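Local coordinates for coenzyme f420-dependent n5,n10-methylenetetrahydromethanopterin reductase (Methanopyrus kandleri, PDB 1EZW), which catalyses the reversible reduction of methylenetetrahydromethanopterin to methyltetrahydromethanopterin with reduced coenzyme F420, a step of methanogenesis from carbon dioxide, at residues K18-I23 with T50-I55; T82-S87 with A163-G168; M95-K100 with T129-V134; A186-N191 with K215-S220. One frame throughout, in Å; residues are numbered along the deposited sequence. Where two conformers were deposited one is given.

How the contacts relate
All four contacts belong to one TIM barrel, whose eight parallel strands alternate along the chain with helices. Contact 1 comes first. Contact 3 is nested inside the long loop that contact 2 closes, and contact 4 follows. Contacts 1 and 2 have centres about 17 Å apart and touch, helix 45-54 packing against helix 73-86, and both border neighbouring subunits of the tetramer. Contacts 3 and 4, also about 17 Å between centres, are joined by the Arg132-Glu188 salt bridge, and no other subunit reaches them. Contacts 1 and 4 are the most widely separated, about 33 Å between centres. The set thus runs from the subunit interfaces to helix packing and helix ends within a single barrel.

Contact 1. Residues K18-I23 with T50-I55; sequences KIAHLI and TLAAVI
Ala20 and Ala52 meet where helices 16-28 and 45-54 approach each other, with Ala20 CA only 4.4 Å from Ala52 CA. Two small residues at this point let the segment axes come within 8.7 Å while their N-to-C directions cross at -44°. The helices therefore run roughly the same way, as expected for successive helices on the outside of a TIM barrel.

The contact between the segments is apolar, and no hydrogen bond crosses it. The methyl group of Ala20 points at the second helix, its CB lying 4.0 Å from Ala52 CA and equally 4.0 Å from Leu51 CG. Leu51 holds CG anti to its backbone N (chi1 -180°), beside its carbonyl carbon, which brings the fork of the side chain up to that methyl. One turn further along, Ile23 extends CG1 to its tip (chi2 176°), and CD1 touches Ala52 CB at 3.8 Å. Ala52 is thus met by a methyl from each of two successive turns.

The polar partners lie outside the apolar contact. His21, whose CB points away from the partner helix, bonds through NE2 to Glu333 and through ND1 to Thr17 of the second subunit. Ala52 O is hydrogen-bonded to Thr56 OG1; Thr56, with Ser57, belongs to the magnesium site just past the second helix.

Ile23 also rests on Leu10 of strand 5-10, Leu22 packs on helix 332-342, and Leu51 reaches Val54 of the third subunit, placing the pair of helices between the barrel wall and the tetramer interface.

Contact 2. Residues T82-S87 with A163-G168; sequences TLDWIS and ARSIQG
Trp85 presents the CD1 corner of its indole to the loop, where Arg164 O lies 3.3 Å from CD1 and Ile166 CG1 follows at 4.2 Å, both approaching obliquely. Ile86 CG1 sits at the ring edge, in plane, while other subunits supply a cation-pi contact from Lys24 and an inclined ring, Tyr43. Ile166 CD1 passes on to Trp85 O, 3.6 Å away.

The other flat groups are the Asp84 carboxylate and the Gln167 amide, their planes 31° apart. OD1 of Asp84 accepts two backbone amides: Gln167 N at 2.8 Å, nearly along its C-O axis, and Ile166 N at 2.7 Å on the anti side. OD2 takes Gln167 NE2 on its syn side, at 2.8 Å in a nearly straight bond (173°). Ala91 N also bonds OD2, and Gln167 NE2 reaches Ala91 O. An alanine at Asp84 would probably leave the Ile166 and Gln167 amides without their acceptor and the Gln167 side chain freer to turn.

The carboxylate thereby pins the loop leading to strand 173-176 against the C-terminal turn of helix 73-86. Ser165 rests on helix 127-142, and Leu83 and Ile86 pack on helix 45-54.

Contact 3. Residues M95-K100 with T129-V134; sequences MGPGDK and TAIREV
Ile131 reaches from helix 127-142 to the chain leaving strand 93-95, meeting Met95, Gly96 and Pro97. From CB its side chain divides. The CG2 branch, anti to the backbone N, lies 4.0 Å from Met95 CG, the two side chains sliding past each other in opposite directions. The other branch begins with CG1 anti to the carbonyl carbon (chi1 -69°), 4.1 Å from Gly96 O, and continues extended to CD1. This terminal methyl rests against the Gly96-Pro97 peptide bond, 3.6 Å from Gly96 C and 3.8 Å from Pro97 N, with Pro97 CD at 4.3 Å. An alanine at Ile131 would probably open a gap beside this peptide bond and leave Met95 CG without its neighbour on the helix.

Met95 bends at chi2 and chi3, and its CE comes to 3.8 Å from CG1 of Val134, about one helical turn beyond Ile131.

Strand 93-95, helix 127-142 and strand 173-176 form a beta-alpha-beta unit of the TIM barrel, in which the helix bridges two adjacent parallel strands. Phe173 and Met175 of the second strand, with Met182 of helix 180-189, also pack on Ile131.

Across the interface there are only aliphatic groups, the methionine chain and a peptide bond. At this contact the helix meets the strand end through buried van der Waals packing, without a hydrogen bond between the two segments; the polar bonds of Arg132 and Glu133 lie outside it.

Contact 4. Residues A186-N191 with K215-S220; sequences AGEIAN and KEAGRS
Ala190 O receives two nitrogens of Arg219, NH1 and NH2, each 2.8 Å away with an N-H...O angle of 143°. The guanidinium meets this one oxygen end-on and nearly in its own plane, both nitrogens coming from the same face of the carbonyl. They link the exits of two outer helices of the TIM barrel: helix 180-189, which leads into strand 192-196, and helix 200-216, which ends in a Schellman motif with Gly218, at positive phi, as its C-prime residue.

Arg219 bends at chi3 (76°), which sets NE out of line with the preceding chain. NH2 adds a weak bond to Gly187 O at 2.9 Å, so the group ties a carbonyl of the last helical turn to the first residue beyond it. A positive charge here probably suits the negative end of the helix dipole. NE has a long, weak ion pair with Glu223.

Glu188 sends its carboxylate to Arg132, a salt bridge to helix 127-142, while Glu216 pairs with Lys184. Asn191 continues through backbone bonds with Phe173 and Asp225 into the barrel sheet.

Beside the arginine, the methyl of Ala217 presses on the helix end, its CB 3.5 Å from Glu188 O and 3.8 Å from Glu188 CG.

Contact 1. Residues K18-I23 with T50-I55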
loop_
_atom_site.group_PDB
_atom_site.type_symbol
_atom_site.label_atom_id
_atom_site.label_comp_id
_atom_site.label_asym_id
_atom_site.label_seq_id
_atom_site.Cartn_x
_atom_site.Cartn_y
_atom_site.Cartn_z
ATOM N N LYS A 18 -1.119 4.611 -12.147
ATOM C CA LYS A 18 -1.473 3.939 -13.409
ATOM C C LYS A 18 -0.351 2.962 -13.767
ATOM O O LYS A 18 -0.604 1.808 -14.158
ATOM C CB LYS A 18 -1.651 4.970 -14.521
ATOM C CG LYS A 18 -1.735 4.380 -15.948
ATOM C CD LYS A 18 -2.879 3.407 -16.111
ATOM C CE LYS A 18 -4.226 4.092 -16.078
ATOM N NZ LYS A 18 -4.338 5.022 -17.199
ATOM N N ILE A 19 0.886 3.420 -13.582
ATOM C CA ILE A 19 2.033 2.570 -13.882
ATOM C C ILE A 19 1.947 1.335 -12.965
ATOM O O ILE A 19 2.078 0.185 -13.435
ATOM C CB ILE A 19 3.380 3.306 -13.648
ATOM C CG1 ILE A 19 3.544 4.527 -14.584
ATOM C CG2 ILE A 19 4.550 2.295 -13.874
ATOM C CD1 ILE A 19 3.446 4.201 -16.097
ATOM N N ALA A 20 1.697 1.528 -11.662
ATOM C CA ALA A 20 1.554 0.381 -10.747
ATOM C C ALA A 20 0.416 -0.547 -11.170
ATOM O O ALA A 20 0.562 -1.765 -11.156
ATOM C CB ALA A 20 1.324 0.896 -9.300
ATOM N N HIS A 21 -0.752 0.024 -11.513
ATOM C CA HIS A 21 -1.884 -0.771 -11.981
ATOM C C HIS A 21 -1.503 -1.620 -13.222
ATOM O O HIS A 21 -1.872 -2.813 -13.275
ATOM C CB HIS A 21 -3.033 0.195 -12.367
ATOM C CG HIS A 21 -4.144 -0.455 -13.151
ATOM N ND1 HIS A 21 -4.973 -1.429 -12.628
ATOM C CD2 HIS A 21 -4.517 -0.302 -14.442
ATOM C CE1 HIS A 21 -5.800 -1.843 -13.563
ATOM N NE2 HIS A 21 -5.548 -1.182 -14.675
ATOM N N LEU A 22 -0.782 -1.024 -14.184
ATOM C CA LEU A 22 -0.434 -1.782 -15.402
ATOM C C LEU A 22 0.519 -2.912 -15.076
ATOM O O LEU A 22 0.433 -4.017 -15.650
ATOM C CB LEU A 22 0.145 -0.871 -16.489
ATOM C CG LEU A 22 -0.921 0.077 -17.077
ATOM C CD1 LEU A 22 -0.190 1.026 -18.043
ATOM C CD2 LEU A 22 -2.069 -0.681 -17.799
ATOM N N ILE A 23 1.380 -2.679 -14.097
ATOM C CA ILE A 23 2.288 -3.769 -13.701
ATOM C C ILE A 23 1.489 -4.907 -13.047
ATOM O O ILE A 23 1.780 -6.091 -13.288
ATOM C CB ILE A 23 3.385 -3.241 -12.768
ATOM C CG1 ILE A 23 4.311 -2.312 -13.575
ATOM C CG2 ILE A 23 4.224 -4.418 -12.205
ATOM C CD1 ILE A 23 5.430 -1.610 -12.742
ATOM N N THR A 50 8.465 1.104 -5.678
ATOM C CA THR A 50 8.022 0.789 -4.331
ATOM C C THR A 50 6.489 0.738 -4.334
ATOM O O THR A 50 5.885 -0.166 -3.760
ATOM C CB THR A 50 8.542 1.829 -3.316
ATOM O OG1 THR A 50 9.973 1.761 -3.283
ATOM C CG2 THR A 50 8.042 1.459 -1.904
ATOM N N LEU A 51 5.861 1.679 -5.027
ATOM C CA LEU A 51 4.391 1.659 -5.103
ATOM C C LEU A 51 3.967 0.377 -5.863
ATOM O O LEU A 51 3.045 -0.325 -5.464
ATOM C CB LEU A 51 3.900 2.872 -5.869
ATOM C CG LEU A 51 2.384 3.013 -6.034
ATOM C CD1 LEU A 51 1.698 3.137 -4.642
ATOM C CD2 LEU A 51 2.132 4.229 -6.892
ATOM N N ALA A 52 4.659 0.054 -6.954
ATOM C CA ALA A 52 4.288 -1.179 -7.675
ATOM C C ALA A 52 4.501 -2.404 -6.802
ATOM O O ALA A 52 3.709 -3.391 -6.897
ATOM C CB ALA A 52 5.133 -1.303 -8.992
ATOM N N ALA A 53 5.545 -2.391 -5.977
ATOM C CA ALA A 53 5.825 -3.528 -5.087
ATOM C C ALA A 53 4.671 -3.778 -4.118
ATOM O O ALA A 53 4.356 -4.923 -3.785
ATOM C CB ALA A 53 7.108 -3.305 -4.285
ATOM N N VAL A 54 4.053 -2.706 -3.661
ATOM C CA VAL A 54 2.937 -2.771 -2.719
ATOM C C VAL A 54 1.654 -3.360 -3.357
ATOM O O VAL A 54 0.872 -4.069 -2.686
ATOM C CB VAL A 54 2.717 -1.306 -2.203
ATOM C CG1 VAL A 54 1.365 -1.084 -1.613
ATOM C CG2 VAL A 54 3.827 -1.018 -1.173
ATOM N N ILE A 55 1.498 -3.094 -4.653
ATOM C CA ILE A 55 0.334 -3.492 -5.444
ATOM C C ILE A 55 0.464 -4.802 -6.215
ATOM O O ILE A 55 -0.421 -5.187 -6.964
ATOM C CB ILE A 55 0.029 -2.348 -6.453
ATOM C CG1 ILE A 55 -0.233 -1.052 -5.681
ATOM C CG2 ILE A 55 -1.140 -2.695 -7.322
ATOM C CD1 ILE A 55 -1.379 -1.133 -4.739
#

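Contact 2. Residues T82-S87 with A163-G168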
loop_
_atom_site.group_PDB
_atom_site.type_symbol
_atom_site.label_atom_id
_atom_site.label_comp_id
_atom_site.label_asym_id
_atom_site.label_seq_id
_atom_site.Cartn_x
_atom_site.Cartn_y
_atom_site.Cartn_z
ATOM N N THR A 82 16.531 -2.155 -0.689
ATOM C CA THR A 82 15.265 -1.674 -0.085
ATOM C C THR A 82 14.082 -2.198 -0.898
ATOM O O THR A 82 13.131 -2.711 -0.327
ATOM C CB THR A 82 15.273 -0.137 -0.006
ATOM O OG1 THR A 82 16.414 0.268 0.772
ATOM C CG2 THR A 82 13.984 0.411 0.706
ATOM N N LEU A 83 14.151 -2.015 -2.221
ATOM C CA LEU A 83 13.107 -2.531 -3.110
ATOM C C LEU A 83 13.002 -4.037 -2.909
ATOM O O LEU A 83 11.894 -4.571 -2.861
ATOM C CB LEU A 83 13.456 -2.274 -4.560
ATOM C CG LEU A 83 12.443 -2.779 -5.599
ATOM C CD1 LEU A 83 11.036 -2.192 -5.343
ATOM C CD2 LEU A 83 12.910 -2.325 -6.979
ATOM N N ASP A 84 14.132 -4.748 -2.804
ATOM C CA ASP A 84 14.049 -6.206 -2.611
ATOM C C ASP A 84 13.337 -6.580 -1.303
ATOM O O ASP A 84 12.496 -7.491 -1.254
ATOM C CB ASP A 84 15.455 -6.822 -2.565
ATOM C CG ASP A 84 15.421 -8.312 -2.765
ATOM O OD1 ASP A 84 15.963 -9.042 -1.913
ATOM O OD2 ASP A 84 14.816 -8.727 -3.795
ATOM N N TRP A 85 13.682 -5.889 -0.223
ATOM C CA TRP A 85 13.076 -6.197 1.055
ATOM C C TRP A 85 11.561 -5.900 1.022
ATOM O O TRP A 85 10.724 -6.737 1.413
ATOM C CB TRP A 85 13.765 -5.371 2.163
ATOM C CG TRP A 85 13.358 -5.835 3.532
ATOM C CD1 TRP A 85 14.043 -6.725 4.350
ATOM C CD2 TRP A 85 12.171 -5.464 4.237
ATOM N NE1 TRP A 85 13.330 -6.919 5.524
ATOM C CE2 TRP A 85 12.185 -6.162 5.477
ATOM C CE3 TRP A 85 11.085 -4.620 3.945
ATOM C CZ2 TRP A 85 11.152 -6.029 6.424
ATOM C CZ3 TRP A 85 10.054 -4.501 4.878
ATOM C CH2 TRP A 85 10.093 -5.199 6.105
ATOM N N ILE A 86 11.193 -4.699 0.591
ATOM C CA ILE A 86 9.781 -4.354 0.542
ATOM C C ILE A 86 8.942 -5.272 -0.354
ATOM O O ILE A 86 7.804 -5.588 -0.021
ATOM C CB ILE A 86 9.621 -2.882 0.096
ATOM C CG1 ILE A 86 10.195 -1.987 1.219
ATOM C CG2 ILE A 86 8.126 -2.539 -0.061
ATOM C CD1 ILE A 86 10.271 -0.502 0.859
ATOM N N SER A 87 9.536 -5.738 -1.469
ATOM C CA SER A 87 8.827 -6.604 -2.413
ATOM C C SER A 87 8.863 -8.080 -2.009
ATOM O O SER A 87 8.296 -8.898 -2.730
ATOM C CB SER A 87 9.403 -6.473 -3.826
ATOM O OG SER A 87 10.725 -7.029 -3.860
ATOM N N ALA A 163 21.318 -2.213 6.162
ATOM C CA ALA A 163 20.156 -2.688 5.388
ATOM C C ALA A 163 20.380 -4.080 4.840
ATOM O O ALA A 163 21.483 -4.406 4.356
ATOM C CB ALA A 163 19.870 -1.727 4.231
ATOM N N ARG A 164 19.358 -4.910 4.949
ATOM C CA ARG A 164 19.470 -6.233 4.387
ATOM C C ARG A 164 18.363 -6.461 3.358
ATOM O O ARG A 164 17.203 -6.065 3.547
ATOM C CB ARG A 164 19.387 -7.312 5.463
ATOM C CG ARG A 164 20.680 -7.426 6.316
ATOM C CD ARG A 164 21.876 -7.903 5.472
ATOM N NE ARG A 164 23.094 -8.031 6.288
ATOM C CZ ARG A 164 23.860 -7.013 6.671
ATOM N NH1 ARG A 164 24.953 -7.223 7.426
ATOM N NH2 ARG A 164 23.576 -5.790 6.263
ATOM N N SER A 165 18.733 -7.122 2.263
ATOM C CA SER A 165 17.772 -7.492 1.235
ATOM C C SER A 165 17.240 -8.877 1.611
ATOM O O SER A 165 17.566 -9.391 2.678
ATOM C CB SER A 165 18.472 -7.596 -0.129
ATOM O OG SER A 165 19.473 -8.626 -0.087
ATOM N N ILE A 166 16.451 -9.489 0.742
ATOM C CA ILE A 166 15.968 -10.842 1.017
ATOM C C ILE A 166 16.720 -11.837 0.139
ATOM O O ILE A 166 17.176 -12.880 0.625
ATOM C CB ILE A 166 14.449 -10.885 0.815
ATOM C CG1 ILE A 166 13.822 -10.178 2.015
ATOM C CG2 ILE A 166 13.910 -12.357 0.662
ATOM C CD1 ILE A 166 12.407 -9.893 1.855
ATOM N N GLN A 167 16.910 -11.507 -1.135
ATOM C CA GLN A 167 17.634 -12.432 -2.026
ATOM C C GLN A 167 19.145 -12.320 -1.880
ATOM O O GLN A 167 19.865 -13.185 -2.396
ATOM C CB GLN A 167 17.355 -12.135 -3.491
ATOM C CG GLN A 167 15.922 -12.194 -3.894
ATOM C CD GLN A 167 15.791 -11.901 -5.377
ATOM O OE1 GLN A 167 16.003 -12.786 -6.218
ATOM N NE2 GLN A 167 15.490 -10.643 -5.718
ATOM N N GLY A 168 19.640 -11.268 -1.220
ATOM C CA GLY A 168 21.096 -11.105 -1.133
ATOM C C GLY A 168 21.749 -11.105 -2.526
ATOM O O GLY A 168 21.259 -10.460 -3.458
#

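Contact 3. Residues M95-K100 with T129-V134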
loop_
_atom_site.group_PDB
_atom_site.type_symbol
_atom_site.label_atom_id
_atom_site.label_comp_id
_atom_site.label_asym_id
_atom_site.label_seq_id
_atom_site.Cartn_x
_atom_site.Cartn_y
_atom_site.Cartn_z
ATOM N N MET A 95 21.325 -2.304 -15.386
ATOM C CA MET A 95 22.360 -1.275 -15.289
ATOM C C MET A 95 22.937 -0.987 -16.674
ATOM O O MET A 95 23.265 -1.903 -17.401
ATOM C CB MET A 95 23.477 -1.814 -14.374
ATOM C CG MET A 95 24.648 -0.865 -14.188
ATOM S SD MET A 95 24.215 0.657 -13.313
ATOM C CE MET A 95 23.763 -0.004 -11.731
ATOM N N GLY A 96 23.027 0.274 -17.028
ATOM C CA GLY A 96 23.593 0.668 -18.312
ATOM C C GLY A 96 24.534 1.834 -18.123
ATOM O O GLY A 96 24.792 2.266 -17.010
ATOM N N PRO A 97 25.049 2.396 -19.207
ATOM C CA PRO A 97 25.989 3.521 -19.170
ATOM C C PRO A 97 25.418 4.914 -19.193
ATOM O O PRO A 97 26.163 5.880 -19.367
ATOM C CB PRO A 97 26.828 3.257 -20.413
ATOM C CG PRO A 97 25.739 2.914 -21.417
ATOM C CD PRO A 97 24.823 1.932 -20.594
ATOM N N GLY A 98 24.109 5.050 -19.000
ATOM C CA GLY A 98 23.500 6.364 -19.117
ATOM C C GLY A 98 22.972 6.448 -20.553
ATOM O O GLY A 98 23.056 5.472 -21.294
ATOM N N ASP A 99 22.417 7.586 -20.961
ATOM C CA ASP A 99 21.914 7.731 -22.322
ATOM C C ASP A 99 22.151 9.161 -22.725
ATOM O O ASP A 99 22.061 10.074 -21.912
ATOM C CB ASP A 99 20.422 7.326 -22.441
ATOM C CG ASP A 99 19.505 8.180 -21.581
ATOM O OD1 ASP A 99 18.809 9.048 -22.141
ATOM O OD2 ASP A 99 19.512 7.993 -20.336
ATOM N N LYS A 100 22.504 9.352 -23.994
ATOM C CA LYS A 100 22.812 10.668 -24.492
ATOM C C LYS A 100 21.747 11.751 -24.313
ATOM O O LYS A 100 22.048 12.837 -23.788
ATOM C CB LYS A 100 23.190 10.591 -25.992
ATOM C CG LYS A 100 23.552 11.946 -26.559
ATOM C CD LYS A 100 23.827 11.886 -28.078
ATOM C CE LYS A 100 24.010 13.278 -28.662
ATOM N NZ LYS A 100 25.032 14.120 -27.945
ATOM N N THR A 129 33.986 -0.342 -17.688
ATOM C CA THR A 129 34.735 -0.490 -16.445
ATOM C C THR A 129 33.895 0.095 -15.302
ATOM O O THR A 129 33.797 -0.537 -14.259
ATOM C CB THR A 129 36.096 0.183 -16.534
ATOM O OG1 THR A 129 36.897 -0.599 -17.437
ATOM C CG2 THR A 129 36.763 0.252 -15.171
ATOM N N ALA A 130 33.289 1.262 -15.508
ATOM C CA ALA A 130 32.435 1.846 -14.460
ATOM C C ALA A 130 31.320 0.851 -14.074
ATOM O O ALA A 130 31.037 0.672 -12.885
ATOM C CB ALA A 130 31.829 3.188 -14.919
ATOM N N ILE A 131 30.715 0.189 -15.057
ATOM C CA ILE A 131 29.658 -0.781 -14.774
ATOM C C ILE A 131 30.211 -1.978 -13.996
ATOM O O ILE A 131 29.582 -2.478 -13.077
ATOM C CB ILE A 131 28.946 -1.216 -16.080
ATOM C CG1 ILE A 131 28.133 -0.024 -16.625
ATOM C CG2 ILE A 131 28.004 -2.458 -15.778
ATOM C CD1 ILE A 131 27.475 -0.257 -17.988
ATOM N N ARG A 132 31.403 -2.473 -14.360
ATOM C CA ARG A 132 31.976 -3.570 -13.593
ATOM C C ARG A 132 32.161 -3.154 -12.123
ATOM O O ARG A 132 31.942 -3.955 -11.220
ATOM C CB ARG A 132 33.373 -3.933 -14.154
ATOM C CG ARG A 132 33.358 -4.609 -15.489
ATOM C CD ARG A 132 34.830 -4.749 -15.956
ATOM N NE ARG A 132 34.931 -5.425 -17.242
ATOM C CZ ARG A 132 34.927 -6.744 -17.405
ATOM N NH1 ARG A 132 35.025 -7.247 -18.638
ATOM N NH2 ARG A 132 34.837 -7.562 -16.365
ATOM N N GLU A 133 32.620 -1.929 -11.905
ATOM C CA GLU A 133 32.889 -1.456 -10.546
ATOM C C GLU A 133 31.597 -1.278 -9.770
ATOM O O GLU A 133 31.526 -1.675 -8.609
ATOM C CB GLU A 133 33.682 -0.149 -10.554
ATOM C CG GLU A 133 35.102 -0.387 -11.172
ATOM C CD GLU A 133 36.028 0.780 -11.029
ATOM O OE1 GLU A 133 37.158 0.691 -11.586
ATOM O OE2 GLU A 133 35.689 1.789 -10.375
ATOM N N VAL A 134 30.598 -0.695 -10.408
ATOM C CA VAL A 134 29.322 -0.529 -9.698
ATOM C C VAL A 134 28.797 -1.906 -9.334
ATOM O O VAL A 134 28.239 -2.100 -8.248
ATOM C CB VAL A 134 28.244 0.199 -10.530
ATOM C CG1 VAL A 134 26.933 0.270 -9.712
ATOM C CG2 VAL A 134 28.681 1.575 -10.851
#

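Contact 4. Residues A186-N191 with K215-S220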
loop_
_atom_site.group_PDB
_atom_site.type_symbol
_atom_site.label_atom_id
_atom_site.label_comp_id
_atom_site.label_asym_id
_atom_site.label_seq_id
_atom_site.Cartn_x
_atom_site.Cartn_y
_atom_site.Cartn_z
ATOM N N ALA A 186 28.797 -7.910 -20.715
ATOM C CA ALA A 186 27.580 -8.465 -20.138
ATOM C C ALA A 186 27.651 -10.001 -20.145
ATOM O O ALA A 186 27.267 -10.650 -19.195
ATOM C CB ALA A 186 26.350 -7.942 -20.929
ATOM N N GLY A 187 28.194 -10.597 -21.216
ATOM C CA GLY A 187 28.280 -12.053 -21.218
ATOM C C GLY A 187 29.242 -12.530 -20.148
ATOM O O GLY A 187 29.118 -13.622 -19.583
ATOM N N GLU A 188 30.193 -11.691 -19.803
ATOM C CA GLU A 188 31.155 -12.087 -18.800
ATOM C C GLU A 188 30.669 -11.911 -17.365
ATOM O O GLU A 188 30.902 -12.773 -16.520
ATOM C CB GLU A 188 32.464 -11.293 -18.967
ATOM C CG GLU A 188 33.460 -11.568 -17.851
ATOM C CD GLU A 188 34.704 -10.679 -17.915
ATOM O OE1 GLU A 188 35.298 -10.468 -16.823
ATOM O OE2 GLU A 188 35.084 -10.208 -19.020
ATOM N N ILE A 189 29.943 -10.822 -17.100
ATOM C CA ILE A 189 29.586 -10.540 -15.720
ATOM C C ILE A 189 28.099 -10.454 -15.374
ATOM O O ILE A 189 27.762 -10.337 -14.197
ATOM C CB ILE A 189 30.198 -9.178 -15.250
ATOM C CG1 ILE A 189 29.417 -8.011 -15.876
ATOM C CG2 ILE A 189 31.712 -9.070 -15.687
ATOM C CD1 ILE A 189 29.821 -6.607 -15.428
ATOM N N ALA A 190 27.236 -10.548 -16.373
ATOM C CA ALA A 190 25.808 -10.391 -16.057
ATOM C C ALA A 190 24.946 -11.636 -16.075
ATOM O O ALA A 190 25.249 -12.621 -16.766
ATOM C CB ALA A 190 25.220 -9.343 -17.013
ATOM N N ASN A 191 23.833 -11.602 -15.328
ATOM C CA ASN A 191 22.868 -12.703 -15.382
ATOM C C ASN A 191 21.987 -12.550 -16.621
ATOM O O ASN A 191 21.341 -13.487 -17.039
ATOM C CB ASN A 191 21.949 -12.649 -14.163
ATOM C CG ASN A 191 22.680 -13.003 -12.913
ATOM O OD1 ASN A 191 23.174 -14.139 -12.784
ATOM N ND2 ASN A 191 22.785 -12.072 -11.996
ATOM N N LYS A 215 32.067 -17.257 -22.587
ATOM C CA LYS A 215 33.128 -18.270 -22.692
ATOM C C LYS A 215 34.383 -17.850 -21.973
ATOM O O LYS A 215 35.022 -18.667 -21.302
ATOM C CB LYS A 215 33.421 -18.574 -24.167
ATOM C CG LYS A 215 32.284 -19.318 -24.865
ATOM C CD LYS A 215 32.648 -19.730 -26.300
ATOM C CE LYS A 215 31.500 -20.502 -26.972
ATOM N NZ LYS A 215 31.149 -21.772 -26.236
ATOM N N GLU A 216 34.744 -16.579 -22.089
ATOM C CA GLU A 216 35.921 -16.092 -21.389
ATOM C C GLU A 216 35.754 -16.142 -19.871
ATOM O O GLU A 216 36.740 -16.148 -19.125
ATOM C CB GLU A 216 36.279 -14.685 -21.870
ATOM C CG GLU A 216 36.902 -14.730 -23.261
ATOM C CD GLU A 216 37.292 -13.363 -23.801
ATOM O OE1 GLU A 216 37.433 -12.422 -22.991
ATOM O OE2 GLU A 216 37.482 -13.246 -25.036
ATOM N N ALA A 217 34.511 -16.228 -19.395
ATOM C CA ALA A 217 34.275 -16.305 -17.965
ATOM C C ALA A 217 33.936 -17.743 -17.573
ATOM O O ALA A 217 33.545 -18.005 -16.446
ATOM C CB ALA A 217 33.105 -15.340 -17.567
ATOM N N GLY A 218 34.090 -18.680 -18.510
ATOM C CA GLY A 218 33.787 -20.068 -18.207
ATOM C C GLY A 218 32.297 -20.331 -18.061
ATOM O O GLY A 218 31.886 -21.298 -17.403
ATOM N N ARG A 219 31.483 -19.489 -18.692
ATOM C CA ARG A 219 30.038 -19.623 -18.596
ATOM C C ARG A 219 29.437 -20.101 -19.900
ATOM O O ARG A 219 29.995 -19.891 -20.972
ATOM C CB ARG A 219 29.403 -18.263 -18.256
ATOM C CG ARG A 219 29.984 -17.603 -17.017
ATOM C CD ARG A 219 29.475 -16.168 -16.874
ATOM N NE ARG A 219 28.100 -16.168 -16.379
ATOM C CZ ARG A 219 27.271 -15.138 -16.511
ATOM N NH1 ARG A 219 26.027 -15.231 -16.017
ATOM N NH2 ARG A 219 27.649 -14.055 -17.177
ATOM N N SER A 220 28.284 -20.738 -19.793
ATOM C CA SER A 220 27.563 -21.200 -20.954
ATOM C C SER A 220 26.598 -20.079 -21.307
ATOM O O SER A 220 26.185 -19.316 -20.435
ATOM C CB SER A 220 26.781 -22.466 -20.613
ATOM O OG SER A 220 25.783 -22.729 -21.587
#